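Local coordinates for protein tyrosyl-tRNA synthetase (Aeropyrum pernix, PDB 2CYA) that probably attaches tyrosine to its cognate tRNA in two steps, first activating the amino acid with ATP and then transferring it to the tRNA acceptor end, at residues R132-A137 against Y165-V170; R141-L146 against A153-V158; R259-A264 against A329-L334; Y282-F285 against G289-L292. All coordinates share one frame; numbering follows the deposited sequence.

The four contacts form two pairs, well separated in the chain. Interaction 1 joins helices 124-135 and 161-175; interaction 2, nested within the loop it closes, lies about 14 Å away, centre to centre, and the two touch through Val142 and Leu146. Both meet the second subunit, so this pair links helix 161-175, which carries residues predicted to bind tyrosine, to the dimer interface. Later in the chain, interaction 3 packs helix 254-262 on helix 323-346 and encloses interaction 4, in the loop that follows helix 275-284; their centres are also about 14 Å apart, and Ser333 bridges them. Interactions 1 and 3 are about 42 Å apart, centre to centre, separating a catalytic-domain cluster from one beyond the KMSKS region.

Interaction 1. Residues R132-A137 against Y165-V170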
# COMPACT_ATOMS: atom_id res chain seq x y z
N ARG A 132 -0.69 -3.98 -8.23
CA ARG A 132 -0.56 -5.14 -9.10
C ARG A 132 0.46 -6.13 -8.51
O ARG A 132 0.27 -7.35 -8.57
CB ARG A 132 -0.18 -4.69 -10.50
CG ARG A 132 -1.37 -4.03 -11.20
CD ARG A 132 -0.95 -3.23 -12.38
NE ARG A 132 0.07 -3.94 -13.14
CZ ARG A 132 0.97 -3.34 -13.91
NH1 ARG A 132 0.96 -2.01 -14.03
NH2 ARG A 132 1.88 -4.06 -14.55
N VAL A 133 1.52 -5.60 -7.90
CA VAL A 133 2.50 -6.48 -7.29
C VAL A 133 1.89 -7.20 -6.11
O VAL A 133 2.11 -8.39 -5.92
CB VAL A 133 3.75 -5.71 -6.80
CG1 VAL A 133 4.61 -6.63 -5.97
CG2 VAL A 133 4.56 -5.18 -8.00
N ALA A 134 1.12 -6.48 -5.29
CA ALA A 134 0.49 -7.10 -4.13
C ALA A 134 -0.52 -8.19 -4.51
O ALA A 134 -0.77 -9.11 -3.72
CB ALA A 134 -0.19 -6.04 -3.28
N LYS A 135 -1.10 -8.09 -5.70
CA LYS A 135 -2.08 -9.08 -6.14
C LYS A 135 -1.43 -10.38 -6.58
O LYS A 135 -2.09 -11.42 -6.64
CB LYS A 135 -2.92 -8.52 -7.30
CG LYS A 135 -3.87 -7.41 -6.90
CD LYS A 135 -4.66 -6.85 -8.09
CE LYS A 135 -5.52 -7.92 -8.78
NZ LYS A 135 -6.48 -8.55 -7.83
N ARG A 136 -0.14 -10.32 -6.88
CA ARG A 136 0.59 -11.50 -7.34
C ARG A 136 1.50 -12.13 -6.31
O ARG A 136 2.39 -12.90 -6.66
CB ARG A 136 1.41 -11.15 -8.57
CG ARG A 136 0.89 -11.76 -9.83
CD ARG A 136 0.22 -10.76 -10.72
NE ARG A 136 -1.06 -11.28 -11.18
CZ ARG A 136 -1.77 -10.75 -12.17
NH1 ARG A 136 -1.32 -9.68 -12.82
NH2 ARG A 136 -2.94 -11.28 -12.50
N ALA A 137 1.30 -11.80 -5.03
CA ALA A 137 2.13 -12.37 -3.99
C ALA A 137 1.35 -12.54 -2.70
O ALA A 137 0.88 -11.57 -2.11
CB ALA A 137 3.35 -11.50 -3.75
N TYR A 165 6.38 -2.17 2.72
CA TYR A 165 7.79 -1.85 2.44
C TYR A 165 8.29 -2.62 1.22
O TYR A 165 8.60 -2.03 0.20
CB TYR A 165 8.64 -2.15 3.69
CG TYR A 165 10.08 -1.71 3.63
CD1 TYR A 165 10.52 -0.62 4.36
CD2 TYR A 165 11.01 -2.40 2.85
CE1 TYR A 165 11.87 -0.22 4.33
CE2 TYR A 165 12.35 -2.02 2.80
CZ TYR A 165 12.77 -0.93 3.54
OH TYR A 165 14.10 -0.54 3.49
N PRO A 166 8.34 -3.96 1.30
CA PRO A 166 8.80 -4.83 0.20
C PRO A 166 8.02 -4.61 -1.10
O PRO A 166 8.58 -4.65 -2.20
CB PRO A 166 8.55 -6.24 0.74
CG PRO A 166 8.53 -6.06 2.23
CD PRO A 166 7.86 -4.75 2.44
N LEU A 167 6.72 -4.42 -0.96
CA LEU A 167 5.85 -4.19 -2.10
C LEU A 167 6.35 -2.93 -2.82
O LEU A 167 6.46 -2.90 -4.04
CB LEU A 167 4.40 -4.00 -1.63
CG LEU A 167 3.38 -5.16 -1.68
CD1 LEU A 167 4.07 -6.50 -1.67
CD2 LEU A 167 2.38 -5.03 -0.50
N MET A 168 6.67 -1.91 -2.05
CA MET A 168 7.18 -0.66 -2.61
C MET A 168 8.58 -0.84 -3.18
O MET A 168 8.92 -0.25 -4.20
CB MET A 168 7.21 0.44 -1.53
CG MET A 168 5.82 1.03 -1.23
SD MET A 168 5.89 2.20 0.13
CE MET A 168 6.92 3.52 -0.65
N GLN A 169 9.40 -1.66 -2.51
CA GLN A 169 10.76 -1.90 -2.97
C GLN A 169 10.71 -2.52 -4.36
O GLN A 169 11.35 -2.02 -5.29
CB GLN A 169 11.50 -2.81 -1.98
CG GLN A 169 12.99 -2.96 -2.30
CD GLN A 169 13.84 -3.26 -1.07
OE1 GLN A 169 13.32 -3.60 -0.00
NE2 GLN A 169 15.16 -3.13 -1.22
N VAL A 170 9.93 -3.58 -4.51
CA VAL A 170 9.78 -4.25 -5.80
C VAL A 170 9.19 -3.27 -6.84
O VAL A 170 9.62 -3.23 -8.00
CB VAL A 170 8.85 -5.48 -5.68
CG1 VAL A 170 8.57 -6.07 -7.05
CG2 VAL A 170 9.49 -6.53 -4.77
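Val133 and Ala134, neighbours on the last turn of helix 124-135, meet Leu167 and Val170 of helix 161-175 in a wholly apolar contact. Val133 supplies one bump: its CG1 branch, held anti to the backbone N (chi1 170°), projects into the shallow groove between Leu167 and Val170, which lie one turn apart. Val133 CG1 lies 4.1 Å from Val170 CG1 and 4.3 Å from Leu167 CD1. The other bump is Leu167 itself, whose branched end leans over toward helix 124-135 and fills the hollow left by the small side chain of Ala134. Ala134 CB lies 3.9 Å from Leu167 CD2 and about equally near its CG, so the methyl sits beside the fork of the leucine. With only a methyl at this place, the backbones can draw close, and the CA atoms of Ala134 and Leu167 are 6.4 Å apart. The packing continues beyond the two segments: Val133 also rests on Phe174, and Val170 on Leu193 and Ala194 of helix 188-198. Across the dimer interface, Ala134 meets Ala160 and Leu167 meets Ile164 of the second subunit. This is buried helix-helix packing beside the probable tyrosine pocket of a class I synthetase Rossmann-fold domain, with Tyr165 and Gln169, predicted to bind L-tyrosine, on the same helix as Leu167 and Val170.

Interaction 2. Residues R141-L146 against A153-V158; sequences RVRRAL and AEEAEV
Arg143, where helix 139-143 ends in a type I turn running to Leu146, faces the irregular segment 153-158 with its CA 9.7 Å from that of Ala153. The long arginine side chain spans this separation: CG is anti to the backbone N (chi1 -157°) and the chain stays extended out to the guanidinium. At the edge of that group, Arg143 NH2 comes 2.6 Å from Ala153 O, but the N-H points well off the oxygen (127°), making a weak hydrogen bond. The backbone N of Glu155 is also close to NH2, yet both are donors and no bond joins them. Arg143 NH1 lies 3.5 Å from CG of Glu155, whose chain crosses the arginine at about a right angle. The glutamate carboxylate is turned 80° from the guanidinium plane, and Glu155 OE2 stays 4.3 Å from Arg143 NH1, too far for a salt bridge. Each of these charges is instead paired across the dimer interface, Arg143 with Glu155 of the second subunit and Glu155 with Arg143 of that subunit. Were Arg143 cut back to alanine, Ala153 O would probably lose this donor and Glu155 of the second subunit its ionic partner. Beside the polar contact, Leu146 CD1 touches Val158 CG1 at 4.3 Å. Leu146 also packs on Leu163 and Pro166 of helix 161-175, and Val142 lies on Leu167 of that helix, while Arg141 forms a salt bridge with Asp196 of helix 188-198.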
# COMPACT_ATOMS: atom_id res chain seq x y z
N ARG A 141 4.10 -15.34 0.88
CA ARG A 141 5.23 -15.03 0.02
C ARG A 141 5.86 -13.71 0.46
O ARG A 141 7.07 -13.61 0.62
CB ARG A 141 4.80 -14.95 -1.45
CG ARG A 141 5.95 -14.58 -2.40
CD ARG A 141 7.00 -15.68 -2.44
NE ARG A 141 8.25 -15.27 -3.09
CZ ARG A 141 9.20 -14.56 -2.50
NH1 ARG A 141 9.06 -14.15 -1.24
NH2 ARG A 141 10.33 -14.29 -3.14
N VAL A 142 5.01 -12.70 0.69
CA VAL A 142 5.48 -11.38 1.12
C VAL A 142 6.05 -11.43 2.52
O VAL A 142 6.96 -10.68 2.85
CB VAL A 142 4.34 -10.33 1.10
CG1 VAL A 142 4.82 -9.03 1.73
CG2 VAL A 142 3.86 -10.10 -0.32
N ARG A 143 5.53 -12.31 3.35
CA ARG A 143 6.02 -12.39 4.72
C ARG A 143 7.39 -13.04 4.78
O ARG A 143 8.20 -12.71 5.65
CB ARG A 143 5.02 -13.16 5.59
CG ARG A 143 5.15 -12.84 7.07
CD ARG A 143 3.92 -13.32 7.84
NE ARG A 143 4.01 -13.00 9.26
CZ ARG A 143 3.06 -13.29 10.15
NH1 ARG A 143 1.95 -13.90 9.76
NH2 ARG A 143 3.22 -12.96 11.43
N ARG A 144 7.69 -13.95 3.86
CA ARG A 144 9.00 -14.57 3.90
C ARG A 144 10.02 -13.68 3.21
O ARG A 144 11.14 -14.10 2.91
CB ARG A 144 8.98 -16.00 3.30
CG ARG A 144 8.96 -16.13 1.78
CD ARG A 144 8.95 -17.62 1.40
NE ARG A 144 8.89 -17.85 -0.05
CZ ARG A 144 9.93 -17.73 -0.88
NH1 ARG A 144 11.13 -17.39 -0.43
NH2 ARG A 144 9.76 -17.96 -2.18
N ALA A 145 9.63 -12.43 2.96
CA ALA A 145 10.50 -11.44 2.33
C ALA A 145 10.83 -10.37 3.37
O ALA A 145 11.47 -9.37 3.07
CB ALA A 145 9.82 -10.81 1.13
N LEU A 146 10.37 -10.60 4.60
CA LEU A 146 10.61 -9.68 5.70
C LEU A 146 11.83 -10.14 6.47
O LEU A 146 11.88 -11.29 6.91
CB LEU A 146 9.41 -9.65 6.64
CG LEU A 146 8.04 -9.40 6.01
CD1 LEU A 146 7.00 -9.33 7.12
CD2 LEU A 146 8.05 -8.11 5.20
N ALA A 153 7.98 -13.93 13.88
CA ALA A 153 7.22 -12.76 14.32
C ALA A 153 5.72 -12.98 14.10
O ALA A 153 5.26 -13.09 12.97
CB ALA A 153 7.68 -11.52 13.55
N GLU A 154 4.96 -13.05 15.20
CA GLU A 154 3.52 -13.26 15.09
C GLU A 154 2.80 -11.98 14.69
O GLU A 154 3.23 -10.87 15.01
CB GLU A 154 2.96 -13.82 16.40
CG GLU A 154 3.45 -13.11 17.65
CD GLU A 154 3.01 -13.82 18.93
OE1 GLU A 154 3.26 -15.04 19.04
OE2 GLU A 154 2.43 -13.16 19.82
N GLU A 155 1.70 -12.15 13.96
CA GLU A 155 0.88 -11.05 13.46
C GLU A 155 0.71 -9.83 14.37
O GLU A 155 0.82 -8.69 13.90
CB GLU A 155 -0.50 -11.58 13.08
CG GLU A 155 -0.49 -12.55 11.91
CD GLU A 155 -1.88 -13.04 11.54
OE1 GLU A 155 -2.79 -12.20 11.43
OE2 GLU A 155 -2.07 -14.27 11.37
N ALA A 156 0.46 -10.05 15.65
CA ALA A 156 0.23 -8.96 16.59
C ALA A 156 1.40 -8.00 16.86
O ALA A 156 1.23 -6.99 17.54
CB ALA A 156 -0.28 -9.52 17.91
N GLU A 157 2.59 -8.31 16.33
CA GLU A 157 3.76 -7.46 16.55
C GLU A 157 4.28 -6.79 15.28
O GLU A 157 5.01 -5.79 15.34
CB GLU A 157 4.91 -8.27 17.18
CG GLU A 157 4.58 -8.88 18.53
CD GLU A 157 4.22 -7.83 19.56
OE1 GLU A 157 5.06 -6.93 19.81
OE2 GLU A 157 3.10 -7.90 20.12
N VAL A 158 3.91 -7.35 14.13
CA VAL A 158 4.34 -6.82 12.84
C VAL A 158 3.31 -5.82 12.29
O VAL A 158 2.28 -6.23 11.76
CB VAL A 158 4.48 -7.96 11.80
CG1 VAL A 158 5.15 -7.45 10.55
CG2 VAL A 158 5.26 -9.12 12.41

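Interaction 3. Residues R259-A264 against A329-L334; sequences RKIRKA and AVAESL
Ile261 holds CG2 anti to its backbone N while CG1 swings to the side of that N (chi1 -64°), and the two branches reach different residues of helix 323-346. Ile261 CG2 lies 3.9 Å from Ala331 CB. A second turn at CG1 (chi2 -57°) carries Ile261 CD1 to within 4.0 Å of Leu334 CD2, and the two side chains cross at a slant. Ala331 offers just a methyl, against which CB of Ile261 also rests, and the backbones approach until the CA atoms of Ile261 and Ala331 are 5.9 Å apart. This is close helix-helix packing in the mainly helical region that follows the KMSKS motif, probably the counterpart of the C-terminal domain that contacts the anticodon in related tyrosyl-tRNA synthetases. Ile279 of helix 275-284 touches Ile261 as well, making it a three-helix meeting point. Shortening Ile261 to an alanine is likely to open a gap between helices 254-262 and 323-346 and leave Leu334 CD2 without this apolar partner. Elsewhere on helix 323-346, Ser333 turns its hydroxyl back on the preceding turn: Ser333 OG donates to Ala329 O at 3.0 Å, with a C=O...OG angle of 158°. The Ser333 N-H bonds the same oxygen, reaching it from the opposite face of the carbonyl plane.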
# COMPACT_ATOMS: atom_id res chain seq x y z
N ARG A 259 40.83 5.13 17.67
CA ARG A 259 40.26 4.50 18.86
C ARG A 259 39.34 3.34 18.47
O ARG A 259 39.53 2.21 18.93
CB ARG A 259 39.45 5.51 19.68
CG ARG A 259 38.79 4.92 20.95
CD ARG A 259 37.52 5.68 21.28
NE ARG A 259 37.72 7.11 21.05
CZ ARG A 259 36.87 7.91 20.41
NH1 ARG A 259 37.18 9.19 20.26
NH2 ARG A 259 35.71 7.45 19.94
N LYS A 260 38.37 3.63 17.61
CA LYS A 260 37.42 2.61 17.17
C LYS A 260 38.09 1.41 16.53
O LYS A 260 37.69 0.28 16.76
CB LYS A 260 36.40 3.22 16.21
CG LYS A 260 35.48 4.24 16.86
CD LYS A 260 34.48 4.80 15.85
CE LYS A 260 33.60 5.87 16.45
NZ LYS A 260 32.52 6.24 15.49
N ILE A 261 39.11 1.64 15.71
CA ILE A 261 39.79 0.52 15.07
C ILE A 261 40.66 -0.24 16.08
O ILE A 261 40.70 -1.48 16.07
CB ILE A 261 40.67 1.02 13.90
CG1 ILE A 261 39.78 1.63 12.80
CG2 ILE A 261 41.52 -0.12 13.36
CD1 ILE A 261 38.71 0.69 12.27
N ARG A 262 41.34 0.49 16.95
CA ARG A 262 42.19 -0.13 17.97
C ARG A 262 41.37 -1.09 18.85
O ARG A 262 41.81 -2.19 19.16
CB ARG A 262 42.83 0.97 18.83
CG ARG A 262 43.81 0.49 19.90
CD ARG A 262 44.57 1.67 20.52
NE ARG A 262 43.68 2.64 21.16
CZ ARG A 262 43.58 3.92 20.81
NH1 ARG A 262 44.33 4.42 19.84
NH2 ARG A 262 42.72 4.70 21.45
N LYS A 263 40.16 -0.69 19.20
CA LYS A 263 39.27 -1.51 20.03
C LYS A 263 38.47 -2.56 19.25
O LYS A 263 37.74 -3.36 19.84
CB LYS A 263 38.28 -0.61 20.76
CG LYS A 263 38.89 0.36 21.77
CD LYS A 263 37.79 1.20 22.40
CE LYS A 263 38.30 1.99 23.60
NZ LYS A 263 37.23 2.83 24.22
N ALA A 264 38.60 -2.57 17.93
CA ALA A 264 37.84 -3.49 17.08
C ALA A 264 38.11 -4.99 17.23
O ALA A 264 39.24 -5.42 17.45
CB ALA A 264 38.02 -3.09 15.61
N ALA A 329 47.73 -0.13 10.87
CA ALA A 329 47.88 0.09 9.44
C ALA A 329 46.54 0.38 8.77
O ALA A 329 46.45 1.21 7.87
CB ALA A 329 48.55 -1.11 8.77
N VAL A 330 45.50 -0.34 9.19
CA VAL A 330 44.18 -0.13 8.61
C VAL A 330 43.65 1.21 9.07
O VAL A 330 43.11 1.98 8.28
CB VAL A 330 43.22 -1.30 9.00
CG1 VAL A 330 41.75 -0.89 8.82
CG2 VAL A 330 43.54 -2.52 8.14
N ALA A 331 43.85 1.52 10.36
CA ALA A 331 43.38 2.78 10.92
C ALA A 331 43.97 3.95 10.18
O ALA A 331 43.25 4.87 9.78
CB ALA A 331 43.76 2.86 12.39
N GLU A 332 45.29 3.91 9.97
CA GLU A 332 45.97 5.00 9.29
C GLU A 332 45.54 5.14 7.83
O GLU A 332 45.36 6.27 7.35
CB GLU A 332 47.49 4.84 9.43
CG GLU A 332 47.99 4.89 10.91
CD GLU A 332 47.62 6.19 11.62
OE1 GLU A 332 47.90 7.28 11.05
OE2 GLU A 332 47.06 6.14 12.74
N SER A 333 45.34 4.03 7.11
CA SER A 333 44.88 4.11 5.72
C SER A 333 43.42 4.61 5.64
O SER A 333 43.05 5.38 4.75
CB SER A 333 44.96 2.74 5.05
OG SER A 333 46.28 2.25 5.11
N LEU A 334 42.59 4.18 6.58
CA LEU A 334 41.19 4.58 6.61
C LEU A 334 41.11 6.09 6.80
O LEU A 334 40.25 6.77 6.24
CB LEU A 334 40.48 3.88 7.77
CG LEU A 334 38.98 3.76 7.72
CD1 LEU A 334 38.54 3.23 6.35
CD2 LEU A 334 38.55 2.80 8.85

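Interaction 4. Residues Y282-F285 against G289-L292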
# COMPACT_ATOMS: atom_id res chain seq x y z
N TYR A 282 37.22 -4.74 1.43
CA TYR A 282 36.15 -4.05 0.72
C TYR A 282 36.26 -2.55 0.52
O TYR A 282 35.65 -2.00 -0.38
CB TYR A 282 34.82 -4.38 1.39
CG TYR A 282 34.51 -5.87 1.36
CD1 TYR A 282 34.66 -6.60 0.19
CD2 TYR A 282 34.08 -6.54 2.51
CE1 TYR A 282 34.40 -7.97 0.15
CE2 TYR A 282 33.82 -7.91 2.48
CZ TYR A 282 33.97 -8.61 1.29
OH TYR A 282 33.65 -9.95 1.21
N ILE A 283 37.04 -1.89 1.37
CA ILE A 283 37.21 -0.47 1.27
C ILE A 283 38.63 -0.03 0.86
O ILE A 283 38.80 0.67 -0.14
CB ILE A 283 36.82 0.20 2.59
CG1 ILE A 283 35.34 -0.05 2.88
CG2 ILE A 283 37.09 1.69 2.51
CD1 ILE A 283 34.88 0.49 4.20
N LEU A 284 39.65 -0.46 1.60
CA LEU A 284 41.01 -0.02 1.27
C LEU A 284 41.51 -0.58 -0.06
O LEU A 284 41.96 0.17 -0.91
CB LEU A 284 41.98 -0.34 2.41
CG LEU A 284 41.66 0.28 3.79
CD1 LEU A 284 42.73 -0.18 4.79
CD2 LEU A 284 41.61 1.82 3.72
N PHE A 285 41.42 -1.89 -0.26
CA PHE A 285 41.88 -2.47 -1.52
C PHE A 285 40.87 -2.34 -2.67
O PHE A 285 41.10 -2.84 -3.78
CB PHE A 285 42.26 -3.94 -1.34
CG PHE A 285 43.63 -4.13 -0.74
CD1 PHE A 285 43.80 -4.28 0.63
CD2 PHE A 285 44.76 -4.14 -1.56
CE1 PHE A 285 45.07 -4.43 1.18
CE2 PHE A 285 46.03 -4.28 -1.02
CZ PHE A 285 46.18 -4.43 0.35
N GLY A 289 45.47 -0.17 -7.37
CA GLY A 289 46.79 0.33 -7.05
C GLY A 289 46.99 0.69 -5.58
O GLY A 289 47.86 1.50 -5.26
N PHE A 290 46.19 0.11 -4.69
CA PHE A 290 46.34 0.40 -3.26
C PHE A 290 47.40 -0.50 -2.64
O PHE A 290 47.55 -1.67 -3.03
CB PHE A 290 45.03 0.19 -2.49
CG PHE A 290 45.17 0.38 -1.00
CD1 PHE A 290 45.31 1.65 -0.44
CD2 PHE A 290 45.22 -0.73 -0.15
CE1 PHE A 290 45.50 1.83 0.93
CE2 PHE A 290 45.40 -0.57 1.24
CZ PHE A 290 45.55 0.71 1.78
N THR A 291 48.10 0.05 -1.66
CA THR A 291 49.16 -0.65 -0.95
C THR A 291 49.01 -0.45 0.55
O THR A 291 48.75 0.65 1.00
CB THR A 291 50.53 -0.07 -1.33
OG1 THR A 291 50.59 0.15 -2.74
CG2 THR A 291 51.63 -1.02 -0.92
N LEU A 292 49.17 -1.52 1.33
CA LEU A 292 49.08 -1.40 2.78
C LEU A 292 50.47 -1.65 3.40
O LEU A 292 50.92 -2.79 3.49
CB LEU A 292 48.07 -2.40 3.36
CG LEU A 292 47.83 -2.26 4.87
CD1 LEU A 292 47.03 -0.98 5.13
CD2 LEU A 292 47.07 -3.45 5.40
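Phe290 is the centre of this contact, its ring meeting Leu284 with a face and Phe285 with an edge in the loop after helix 275-284. CG of Phe290 is anti to its backbone N (chi1 175°), which sends the ring out toward the helix end. Leu284 lies over one face of that ring. Leu284 O stands 3.2 Å from Phe290 CG, above the base of the ring, while Leu284 CB sits over the outer half, 3.6 Å from Phe290 CE2, and makes a CH-pi contact 28° off the ring normal. The edge of the same ring is directed at Phe285. The two aromatics form a T-shaped (edge-to-face) pair with planes at 90° and centroids 4.9 Å apart, in which Phe290 CD2 sits above the centre of the Phe285 ring. The loop thus lays the segment leading into strand 292-293, part of a small two-stranded antiparallel sheet with strand 305-306, onto the last turn of helix 275-284, which widens to a pi-type turn at 282-284. The Phe285 ring also reaches along this segment: Phe285 CE2 is 3.6 Å from Phe290 O, and Phe285 CZ is 4.1 Å from Leu292 CB. Leu284 meets Leu292 more loosely, CD1 to CD1 at 4.4 Å. Ser333 of helix 323-346 touches Leu284, Phe290 and Leu292, and Phe285 packs on Tyr309 and Leu312 of helix 309-317.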